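Side-chain contacts in cleavage stimulation factor 77 (Encephalitozoon cuniculi, PDB 2UY1), which probably acts in 3'-end processing of pre-messenger RNA as a HAT-repeat scaffold of the suppressor-of-forked family and may bind messenger RNA: residues 196-201 with 220-225; 289-294 with 444-449; 355-360 with 378-383. All blocks are in the same frame, centred on the assembly; numbering follows the deposited sequence.

Contacts 1 and 3 lie within the helical-repeat array, and contact 2 packs a segment near the modelled C-terminus onto it. All three are largely buried, though contact 3, about 33 Å from the centre of the chain, reaches an exposed glutamate at its margin. Contacts 1 and 3 each join elements close in sequence: contact 1 pairs two successive antiparallel helices, contact 3 a helix with the end of the next one and the turn beyond. Contact 2 instead brings residues 444-449 back onto helix 282-300. Chemistry changes accordingly, from aromatic and apolar packing in contact 1, through one amide-to-carbonyl hydrogen bond beside apolar packing in contact 2, to carboxylate, hydroxyl and ammonium partners in contact 3.

Contact 1. Residues 196-201 with 220-225; sequences SRMHFI and SEYLIG
M198 and H199 meet Y222 and L223 where two successive helices of the repeat fold, 193-208 and 213-225, pack as an antiparallel hairpin; the short segments run at 160° to each other with axes 11.2 Å apart. At this spacing the Y222 ring fits between the two backbones. M198 supplies the first half of the interface. Its CB lies 3.4 Å from Y222 CZ and its CG also approaches the phenol end, from a direction oblique to the ring, while the thioether chain bends at both later torsions instead of running straight past. M198 and Y222 also both touch M183 of helix 173-184, which adds a third helix to the packing. At H199 the imidazole takes the tyrosine in an edge-to-face pair: the Y222 edge points at the imidazole face, with planes at 84° and centroids 6.0 Å apart. Y222 reaches across with CG anti to its own backbone N (chi1 170°). Y219 OH on ND1 and E195 OE2 on NE2 hold the imidazole by both nitrogens, which should fix its rotation. Between those two nitrogens, H199 CE1 meets L223 CD2, which lies near the ring plane at 3.6 Å.

Contact 2. Residues 289-294 with 444-449; sequences RINHLN and DSFNFL
N291 and F446 make the polar half of this contact. The side-chain amide of N291 donates from ND2 to the backbone carbonyl O of F446 over 2.9 Å, and the bond is nearly straight, with an N-H...O angle of 172°. The acceptor lies almost in the amide plane, whereas the donor sits 19° out of the plane of the F446 carbonyl. Because F446 is the last helical residue before N447 leaves the helix, this bond ties the end of helix 434-446 to the side of another helix. ND2 also bonds to L287 O, one turn earlier, so two carbonyls grip the amide nitrogen and orient the group.

Non-bonded contacts complete the interface. N291 OD1 lies 3.5 Å from F446 CD1, at the ring edge, with the amide and ring planes 74° apart. The apolar pair is formed one residue before N291 and two after F446, where I290 CD1 lies 3.8 Å from F448 CD2; the two side chains cross at about a right angle. L449 CG lies over one face of the F448 ring.

Within the helical-repeat array, F446 and N291 both rest on L250 of helix 247-255, F446 also meets F247 edge-to-face, and I290 leans on H320 of helix 319-333.

Contact 3. Residues 355-360 with 378-383; sequences LLKEEF and KRLEKT
T383 OG1 donates to E358 OE1 in a hydrogen bond modelled at 2.5 Å, a length too short to trust closely. With chi1 at 179° the E358 chain leaves its helix with CG opposite the backbone N and runs out extended to T383; the two side chains cross at about a right angle. Beside this pair, K357 lies obliquely across L380. Both methyls of the leucine take part: L380 CD2 is 3.9 Å from K357 CG, and L380 CD1 lies 3.8 Å from K357 O and close to K357 CB as well. The lysine chain then continues extended past the leucine and brings NZ to 3.7 Å from E381 OE2, a long salt bridge at the exposed margin.

Residues 380-383 form the link between helices 370-379 and 384-397 of the repeat array, and this link packs on helix 354-367. L380 is the first residue to leave the helical conformation of helix 370-379, and T383 is the N-cap of helix 384-397. The T383 hydroxyl therefore serves two ends: it accepts from the backbone N of M386, as an N-cap does, while it donates to E358, which links the start of that helix to helix 354-367. L380 and K357 both touch L347 of helix 337-349, and L380 also packs on M386.

Further out, K382 folds back on the end of helix 370-379: K382 NZ bonds L380 O over 2.7 Å, approaching nearly along the C=O direction, and reaches F377 O as well, while its charge lies in cation-pi contact with the F377 ring.

Contact 1. Residues 196-201 with 220-225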
loop_
_atom_site.group_PDB
_atom_site.type_symbol
_atom_site.label_atom_id
_atom_site.label_comp_id
_atom_site.label_asym_id
_atom_site.label_seq_id
_atom_site.Cartn_x
_atom_site.Cartn_y
_atom_site.Cartn_z
ATOM N N SER B 196 -18.925 -1.537 -43.530
ATOM C CA SER B 196 -19.298 -0.226 -44.028
ATOM C C SER B 196 -19.831 0.625 -42.861
ATOM O O SER B 196 -19.419 1.784 -42.625
ATOM C CB SER B 196 -20.342 -0.432 -45.144
ATOM O OG SER B 196 -20.722 0.789 -45.747
ATOM N N ARG B 197 -20.725 0.015 -42.092
ATOM C CA ARG B 197 -21.223 0.641 -40.886
ATOM C C ARG B 197 -20.107 1.026 -39.907
ATOM O O ARG B 197 -20.178 2.066 -39.256
ATOM C CB ARG B 197 -22.254 -0.239 -40.178
ATOM C CG ARG B 197 -22.837 0.437 -38.871
ATOM C CD ARG B 197 -24.257 -0.035 -38.513
ATOM N NE ARG B 197 -24.746 0.594 -37.294
ATOM C CZ ARG B 197 -25.395 1.761 -37.248
ATOM N NH1 ARG B 197 -25.622 2.461 -38.376
ATOM N NH2 ARG B 197 -25.789 2.241 -36.073
ATOM N N MET B 198 -19.118 0.156 -39.780
ATOM C CA MET B 198 -18.032 0.327 -38.791
ATOM C C MET B 198 -17.033 1.420 -39.233
ATOM O O MET B 198 -16.469 2.157 -38.401
ATOM C CB MET B 198 -17.289 -1.013 -38.588
ATOM C CG MET B 198 -18.054 -2.088 -37.748
ATOM S SD MET B 198 -18.961 -1.420 -36.337
ATOM C CE MET B 198 -17.625 -0.693 -35.356
ATOM N N HIS B 199 -16.804 1.509 -40.542
ATOM C CA HIS B 199 -15.964 2.575 -41.101
ATOM C C HIS B 199 -16.571 3.924 -40.760
ATOM O O HIS B 199 -15.880 4.778 -40.230
ATOM C CB HIS B 199 -15.801 2.418 -42.607
ATOM C CG HIS B 199 -14.877 1.296 -43.005
ATOM N ND1 HIS B 199 -13.571 1.215 -42.578
ATOM C CD2 HIS B 199 -15.057 0.248 -43.845
ATOM C CE1 HIS B 199 -12.989 0.159 -43.117
ATOM N NE2 HIS B 199 -13.872 -0.448 -43.892
ATOM N N PHE B 200 -17.878 4.089 -40.997
ATOM C CA PHE B 200 -18.556 5.360 -40.723
ATOM C C PHE B 200 -18.378 5.752 -39.270
ATOM O O PHE B 200 -18.039 6.901 -38.967
ATOM C CB PHE B 200 -20.065 5.320 -41.046
ATOM C CG PHE B 200 -20.811 6.451 -40.439
ATOM C CD1 PHE B 200 -20.852 7.688 -41.075
ATOM C CD2 PHE B 200 -21.398 6.321 -39.207
ATOM C CE1 PHE B 200 -21.495 8.748 -40.486
ATOM C CE2 PHE B 200 -22.061 7.394 -38.596
ATOM C CZ PHE B 200 -22.120 8.593 -39.237
ATOM N N ILE B 201 -18.670 4.805 -38.372
ATOM C CA ILE B 201 -18.628 5.071 -36.933
ATOM C C ILE B 201 -17.228 5.533 -36.520
ATOM O O ILE B 201 -17.108 6.556 -35.869
ATOM C CB ILE B 201 -19.186 3.830 -36.104
ATOM C CG1 ILE B 201 -20.729 3.755 -36.253
ATOM C CG2 ILE B 201 -18.740 3.845 -34.654
ATOM C CD1 ILE B 201 -21.432 2.629 -35.451
ATOM N N SER B 220 -7.388 2.029 -35.863
ATOM C CA SER B 220 -6.231 1.243 -36.285
ATOM C C SER B 220 -6.435 -0.244 -35.924
ATOM O O SER B 220 -6.212 -1.146 -36.753
ATOM C CB SER B 220 -4.965 1.803 -35.609
ATOM O OG SER B 220 -3.836 0.946 -35.835
ATOM N N GLU B 221 -6.864 -0.473 -34.672
ATOM C CA GLU B 221 -7.062 -1.830 -34.142
ATOM C C GLU B 221 -8.185 -2.521 -34.878
ATOM O O GLU B 221 -8.017 -3.637 -35.300
ATOM C CB GLU B 221 -7.328 -1.845 -32.650
ATOM C CG GLU B 221 -6.069 -1.667 -31.763
ATOM C CD GLU B 221 -4.998 -2.740 -31.931
ATOM O OE1 GLU B 221 -5.191 -3.893 -31.466
ATOM O OE2 GLU B 221 -3.921 -2.422 -32.476
ATOM N N TYR B 222 -9.295 -1.819 -35.090
ATOM C CA TYR B 222 -10.385 -2.351 -35.903
ATOM C C TYR B 222 -9.884 -2.761 -37.286
ATOM O O TYR B 222 -10.159 -3.863 -37.763
ATOM C CB TYR B 222 -11.524 -1.349 -36.025
ATOM C CG TYR B 222 -12.513 -1.805 -37.057
ATOM C CD1 TYR B 222 -13.378 -2.874 -36.790
ATOM C CD2 TYR B 222 -12.572 -1.199 -38.314
ATOM C CE1 TYR B 222 -14.307 -3.318 -37.749
ATOM C CE2 TYR B 222 -13.496 -1.632 -39.271
ATOM C CZ TYR B 222 -14.351 -2.692 -38.986
ATOM O OH TYR B 222 -15.250 -3.137 -39.937
ATOM N N LEU B 223 -9.125 -1.872 -37.913
ATOM C CA LEU B 223 -8.648 -2.078 -39.276
ATOM C C LEU B 223 -7.697 -3.250 -39.358
ATOM O O LEU B 223 -7.734 -3.987 -40.342
ATOM C CB LEU B 223 -7.933 -0.833 -39.784
ATOM C CG LEU B 223 -8.882 0.232 -40.334
ATOM C CD1 LEU B 223 -8.041 1.457 -40.672
ATOM C CD2 LEU B 223 -9.746 -0.234 -41.540
ATOM N N ILE B 224 -6.871 -3.426 -38.320
ATOM C CA ILE B 224 -5.894 -4.532 -38.242
ATOM C C ILE B 224 -6.657 -5.863 -38.159
ATOM O O ILE B 224 -6.264 -6.853 -38.747
ATOM C CB ILE B 224 -4.914 -4.344 -37.038
ATOM C CG1 ILE B 224 -3.934 -3.179 -37.290
ATOM C CG2 ILE B 224 -4.158 -5.627 -36.698
ATOM C CD1 ILE B 224 -2.813 -3.016 -36.199
ATOM N N GLY B 225 -7.777 -5.867 -37.463
ATOM C CA GLY B 225 -8.508 -7.106 -37.199
ATOM C C GLY B 225 -9.312 -7.545 -38.394
ATOM O O GLY B 225 -9.640 -8.732 -38.522
#

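Contact 2. Residues 289-294 with 444-449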
loop_
_atom_site.group_PDB
_atom_site.type_symbol
_atom_site.label_atom_id
_atom_site.label_comp_id
_atom_site.label_asym_id
_atom_site.label_seq_id
_atom_site.Cartn_x
_atom_site.Cartn_y
_atom_site.Cartn_z
ATOM N N ARG B 289 13.938 5.422 -24.864
ATOM C CA ARG B 289 15.005 4.441 -24.840
ATOM C C ARG B 289 14.538 3.058 -24.501
ATOM O O ARG B 289 14.857 2.086 -25.187
ATOM C CB ARG B 289 16.052 4.855 -23.822
ATOM C CG ARG B 289 16.901 6.003 -24.279
ATOM C CD ARG B 289 17.801 6.469 -23.157
ATOM N NE ARG B 289 17.692 7.907 -22.924
ATOM C CZ ARG B 289 18.703 8.775 -22.969
ATOM N NH1 ARG B 289 19.930 8.365 -23.254
ATOM N NH2 ARG B 289 18.482 10.066 -22.731
ATOM N N ILE B 290 13.764 2.968 -23.423
ATOM C CA ILE B 290 13.170 1.740 -23.001
ATOM C C ILE B 290 12.315 1.141 -24.154
ATOM O O ILE B 290 12.452 -0.026 -24.492
ATOM C CB ILE B 290 12.352 1.985 -21.665
ATOM C CG1 ILE B 290 13.305 1.937 -20.472
ATOM C CG2 ILE B 290 11.153 0.970 -21.553
ATOM C CD1 ILE B 290 12.705 2.613 -19.195
ATOM N N ASN B 291 11.469 1.962 -24.771
ATOM C CA ASN B 291 10.578 1.495 -25.818
ATOM C C ASN B 291 11.254 1.131 -27.138
ATOM O O ASN B 291 10.826 0.201 -27.844
ATOM C CB ASN B 291 9.347 2.402 -25.944
ATOM C CG ASN B 291 8.233 2.001 -24.892
ATOM O OD1 ASN B 291 7.640 0.938 -24.982
ATOM N ND2 ASN B 291 8.037 2.828 -23.902
ATOM N N HIS B 292 12.400 1.773 -27.347
ATOM C CA HIS B 292 13.258 1.568 -28.492
ATOM C C HIS B 292 13.976 0.284 -28.263
ATOM O O HIS B 292 13.954 -0.573 -29.136
ATOM C CB HIS B 292 14.228 2.759 -28.648
ATOM C CG HIS B 292 15.122 2.683 -29.856
ATOM N ND1 HIS B 292 16.193 3.434 -30.203
ATOM C CD2 HIS B 292 14.917 1.796 -30.895
ATOM C CE1 HIS B 292 16.619 2.986 -31.435
ATOM N NE2 HIS B 292 15.838 1.997 -31.828
ATOM N N LEU B 293 14.525 0.078 -27.056
ATOM C CA LEU B 293 15.114 -1.226 -26.704
ATOM C C LEU B 293 14.146 -2.376 -26.892
ATOM O O LEU B 293 14.556 -3.446 -27.380
ATOM C CB LEU B 293 15.684 -1.271 -25.246
ATOM C CG LEU B 293 16.990 -0.495 -25.003
ATOM C CD1 LEU B 293 17.183 -0.285 -23.500
ATOM C CD2 LEU B 293 18.189 -1.190 -25.579
ATOM N N ASN B 294 12.879 -2.175 -26.470
ATOM C CA ASN B 294 11.817 -3.193 -26.600
ATOM C C ASN B 294 11.555 -3.556 -28.032
ATOM O O ASN B 294 11.384 -4.756 -28.366
ATOM C CB ASN B 294 10.462 -2.739 -26.020
ATOM C CG ASN B 294 9.352 -3.786 -26.224
ATOM O OD1 ASN B 294 9.406 -4.876 -25.671
ATOM N ND2 ASN B 294 8.353 -3.452 -27.010
ATOM N N ASP B 444 -0.410 0.698 -20.591
ATOM C CA ASP B 444 0.283 0.237 -19.386
ATOM C C ASP B 444 1.587 -0.421 -19.749
ATOM O O ASP B 444 2.528 -0.426 -18.976
ATOM C CB ASP B 444 -0.572 -0.744 -18.613
ATOM C CG ASP B 444 -1.759 -0.093 -17.986
ATOM O OD1 ASP B 444 -1.817 1.167 -17.819
ATOM O OD2 ASP B 444 -2.671 -0.854 -17.695
ATOM N N SER B 445 1.611 -1.035 -20.923
ATOM C CA SER B 445 2.775 -1.781 -21.391
ATOM C C SER B 445 3.897 -0.833 -21.831
ATOM O O SER B 445 5.068 -1.164 -21.639
ATOM C CB SER B 445 2.374 -2.643 -22.574
ATOM O OG SER B 445 1.584 -3.761 -22.172
ATOM N N PHE B 446 3.551 0.283 -22.476
ATOM C CA PHE B 446 4.567 1.255 -22.915
ATOM C C PHE B 446 5.126 1.938 -21.668
ATOM O O PHE B 446 6.318 2.276 -21.643
ATOM C CB PHE B 446 4.023 2.369 -23.819
ATOM C CG PHE B 446 3.539 1.913 -25.179
ATOM C CD1 PHE B 446 4.312 1.113 -25.999
ATOM C CD2 PHE B 446 2.318 2.354 -25.673
ATOM C CE1 PHE B 446 3.867 0.683 -27.269
ATOM C CE2 PHE B 446 1.890 1.973 -26.971
ATOM C CZ PHE B 446 2.665 1.124 -27.748
ATOM N N ASN B 447 4.261 2.151 -20.658
ATOM C CA ASN B 447 4.695 2.785 -19.363
ATOM C C ASN B 447 5.571 1.784 -18.571
ATOM O O ASN B 447 5.368 0.607 -18.723
ATOM C CB ASN B 447 3.469 3.281 -18.537
ATOM C CG ASN B 447 2.783 4.475 -19.176
ATOM O OD1 ASN B 447 3.415 5.227 -19.917
ATOM N ND2 ASN B 447 1.467 4.647 -18.919
ATOM N N PHE B 448 6.582 2.222 -17.806
ATOM C CA PHE B 448 7.487 1.282 -17.089
ATOM C C PHE B 448 7.568 1.739 -15.643
ATOM O O PHE B 448 8.049 2.842 -15.343
ATOM C CB PHE B 448 8.902 1.180 -17.715
ATOM C CG PHE B 448 9.879 0.283 -16.930
ATOM C CD1 PHE B 448 9.678 -1.119 -16.827
ATOM C CD2 PHE B 448 10.975 0.830 -16.258
ATOM C CE1 PHE B 448 10.589 -1.949 -16.119
ATOM C CE2 PHE B 448 11.857 0.021 -15.548
ATOM C CZ PHE B 448 11.669 -1.377 -15.477
ATOM N N LEU B 449 7.078 0.907 -14.737
ATOM C CA LEU B 449 7.011 1.311 -13.344
ATOM C C LEU B 449 6.267 2.665 -13.228
ATOM O O LEU B 449 5.155 2.777 -13.713
ATOM C CB LEU B 449 8.408 1.358 -12.759
ATOM C CG LEU B 449 9.109 -0.031 -12.856
ATOM C CD1 LEU B 449 10.406 0.028 -12.164
ATOM C CD2 LEU B 449 8.234 -1.107 -12.215
#

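Contact 3. Residues 355-360 with 378-383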
loop_
_atom_site.group_PDB
_atom_site.type_symbol
_atom_site.label_atom_id
_atom_site.label_comp_id
_atom_site.label_asym_id
_atom_site.label_seq_id
_atom_site.Cartn_x
_atom_site.Cartn_y
_atom_site.Cartn_z
ATOM N N LEU B 355 15.051 4.916 -6.049
ATOM C CA LEU B 355 14.452 3.953 -6.979
ATOM C C LEU B 355 15.359 2.812 -7.301
ATOM O O LEU B 355 14.978 1.669 -7.212
ATOM C CB LEU B 355 14.119 4.632 -8.308
ATOM C CG LEU B 355 13.499 3.685 -9.341
ATOM C CD1 LEU B 355 12.114 3.123 -8.846
ATOM C CD2 LEU B 355 13.396 4.476 -10.635
ATOM N N LEU B 356 16.570 3.097 -7.751
ATOM C CA LEU B 356 17.450 1.994 -8.173
ATOM C C LEU B 356 17.893 1.178 -6.938
ATOM O O LEU B 356 18.115 -0.041 -7.019
ATOM C CB LEU B 356 18.669 2.632 -8.880
ATOM C CG LEU B 356 19.694 2.252 -9.955
ATOM C CD1 LEU B 356 19.190 1.479 -11.162
ATOM C CD2 LEU B 356 20.201 3.580 -10.469
ATOM N N LYS B 357 18.155 1.882 -5.830
ATOM C CA LYS B 357 18.599 1.231 -4.603
ATOM C C LYS B 357 17.557 0.210 -4.094
ATOM O O LYS B 357 17.882 -0.981 -3.839
ATOM C CB LYS B 357 18.936 2.263 -3.539
ATOM C CG LYS B 357 20.187 3.097 -3.828
ATOM C CD LYS B 357 20.432 4.135 -2.689
ATOM C CE LYS B 357 21.401 5.279 -3.173
ATOM N NZ LYS B 357 21.126 6.547 -2.356
ATOM N N GLU B 358 16.309 0.646 -4.030
ATOM C CA GLU B 358 15.189 -0.195 -3.611
ATOM C C GLU B 358 14.839 -1.303 -4.579
ATOM O O GLU B 358 14.593 -2.426 -4.148
ATOM C CB GLU B 358 13.943 0.650 -3.289
ATOM C CG GLU B 358 12.692 -0.162 -2.846
ATOM C CD GLU B 358 11.557 0.704 -2.283
ATOM O OE1 GLU B 358 11.728 1.412 -1.247
ATOM O OE2 GLU B 358 10.441 0.610 -2.831
ATOM N N GLU B 359 14.793 -0.979 -5.881
ATOM C CA GLU B 359 14.426 -1.948 -6.886
ATOM C C GLU B 359 15.519 -2.962 -7.040
ATOM O O GLU B 359 15.182 -4.059 -7.337
ATOM C CB GLU B 359 14.135 -1.306 -8.256
ATOM C CG GLU B 359 12.848 -0.474 -8.368
ATOM C CD GLU B 359 11.552 -1.280 -8.207
ATOM O OE1 GLU B 359 11.548 -2.428 -8.654
ATOM O OE2 GLU B 359 10.541 -0.771 -7.633
ATOM N N PHE B 360 16.797 -2.578 -6.846
ATOM C CA PHE B 360 17.952 -3.515 -6.867
ATOM C C PHE B 360 17.883 -4.450 -5.653
ATOM O O PHE B 360 18.057 -5.620 -5.815
ATOM C CB PHE B 360 19.280 -2.743 -6.770
ATOM C CG PHE B 360 20.554 -3.553 -7.053
ATOM C CD1 PHE B 360 20.522 -4.852 -7.499
ATOM C CD2 PHE B 360 21.821 -2.929 -6.907
ATOM C CE1 PHE B 360 21.682 -5.563 -7.767
ATOM C CE2 PHE B 360 22.971 -3.623 -7.155
ATOM C CZ PHE B 360 22.917 -4.943 -7.561
ATOM N N LYS B 378 23.758 -3.970 3.349
ATOM C CA LYS B 378 24.817 -3.462 4.249
ATOM C C LYS B 378 25.500 -2.177 3.778
ATOM O O LYS B 378 25.704 -1.285 4.575
ATOM C CB LYS B 378 25.862 -4.526 4.583
ATOM C CG LYS B 378 25.365 -5.645 5.495
ATOM C CD LYS B 378 26.322 -6.830 5.455
ATOM C CE LYS B 378 25.884 -7.959 6.340
ATOM N NZ LYS B 378 26.341 -9.289 5.688
ATOM N N ARG B 379 25.728 -2.064 2.478
ATOM C CA ARG B 379 26.311 -0.889 1.802
ATOM C C ARG B 379 25.391 0.299 1.481
ATOM O O ARG B 379 25.894 1.400 1.155
ATOM C CB ARG B 379 26.769 -1.313 0.424
ATOM C CG ARG B 379 27.723 -2.449 0.357
ATOM C CD ARG B 379 27.882 -2.763 -1.130
ATOM N NE ARG B 379 27.642 -1.548 -1.852
ATOM C CZ ARG B 379 27.217 -1.422 -3.114
ATOM N NH1 ARG B 379 26.962 -2.470 -3.862
ATOM N NH2 ARG B 379 27.071 -0.193 -3.622
ATOM N N LEU B 380 24.083 0.072 1.430
ATOM C CA LEU B 380 23.186 1.127 0.974
ATOM C C LEU B 380 22.433 1.827 2.106
ATOM O O LEU B 380 22.323 1.278 3.214
ATOM C CB LEU B 380 22.131 0.563 0.013
ATOM C CG LEU B 380 22.402 -0.102 -1.332
ATOM C CD1 LEU B 380 21.067 -0.683 -1.759
ATOM C CD2 LEU B 380 22.977 0.872 -2.381
ATOM N N GLU B 381 21.914 3.030 1.788
ATOM C CA GLU B 381 20.907 3.700 2.557
ATOM C C GLU B 381 19.563 3.072 2.169
ATOM O O GLU B 381 19.458 2.500 1.096
ATOM C CB GLU B 381 20.894 5.179 2.210
ATOM C CG GLU B 381 22.273 5.760 2.071
ATOM C CD GLU B 381 22.246 7.252 2.067
ATOM O OE1 GLU B 381 22.415 7.843 3.156
ATOM O OE2 GLU B 381 22.040 7.837 0.994
ATOM N N LYS B 382 18.580 3.165 3.041
ATOM C CA LYS B 382 17.389 2.322 2.969
ATOM C C LYS B 382 16.105 3.082 3.183
ATOM O O LYS B 382 16.026 4.023 3.994
ATOM C CB LYS B 382 17.543 1.192 3.998
ATOM C CG LYS B 382 18.881 0.485 3.798
ATOM C CD LYS B 382 19.186 -0.508 4.767
ATOM C CE LYS B 382 20.218 -0.097 5.659
ATOM N NZ LYS B 382 21.552 -0.382 5.199
ATOM N N THR B 383 15.093 2.701 2.408
ATOM C CA THR B 383 13.754 3.144 2.606
ATOM C C THR B 383 13.144 2.238 3.679
ATOM O O THR B 383 13.725 1.216 3.965
ATOM C CB THR B 383 12.946 2.978 1.266
ATOM O OG1 THR B 383 13.022 1.601 0.863
ATOM C CG2 THR B 383 13.502 3.903 0.149
#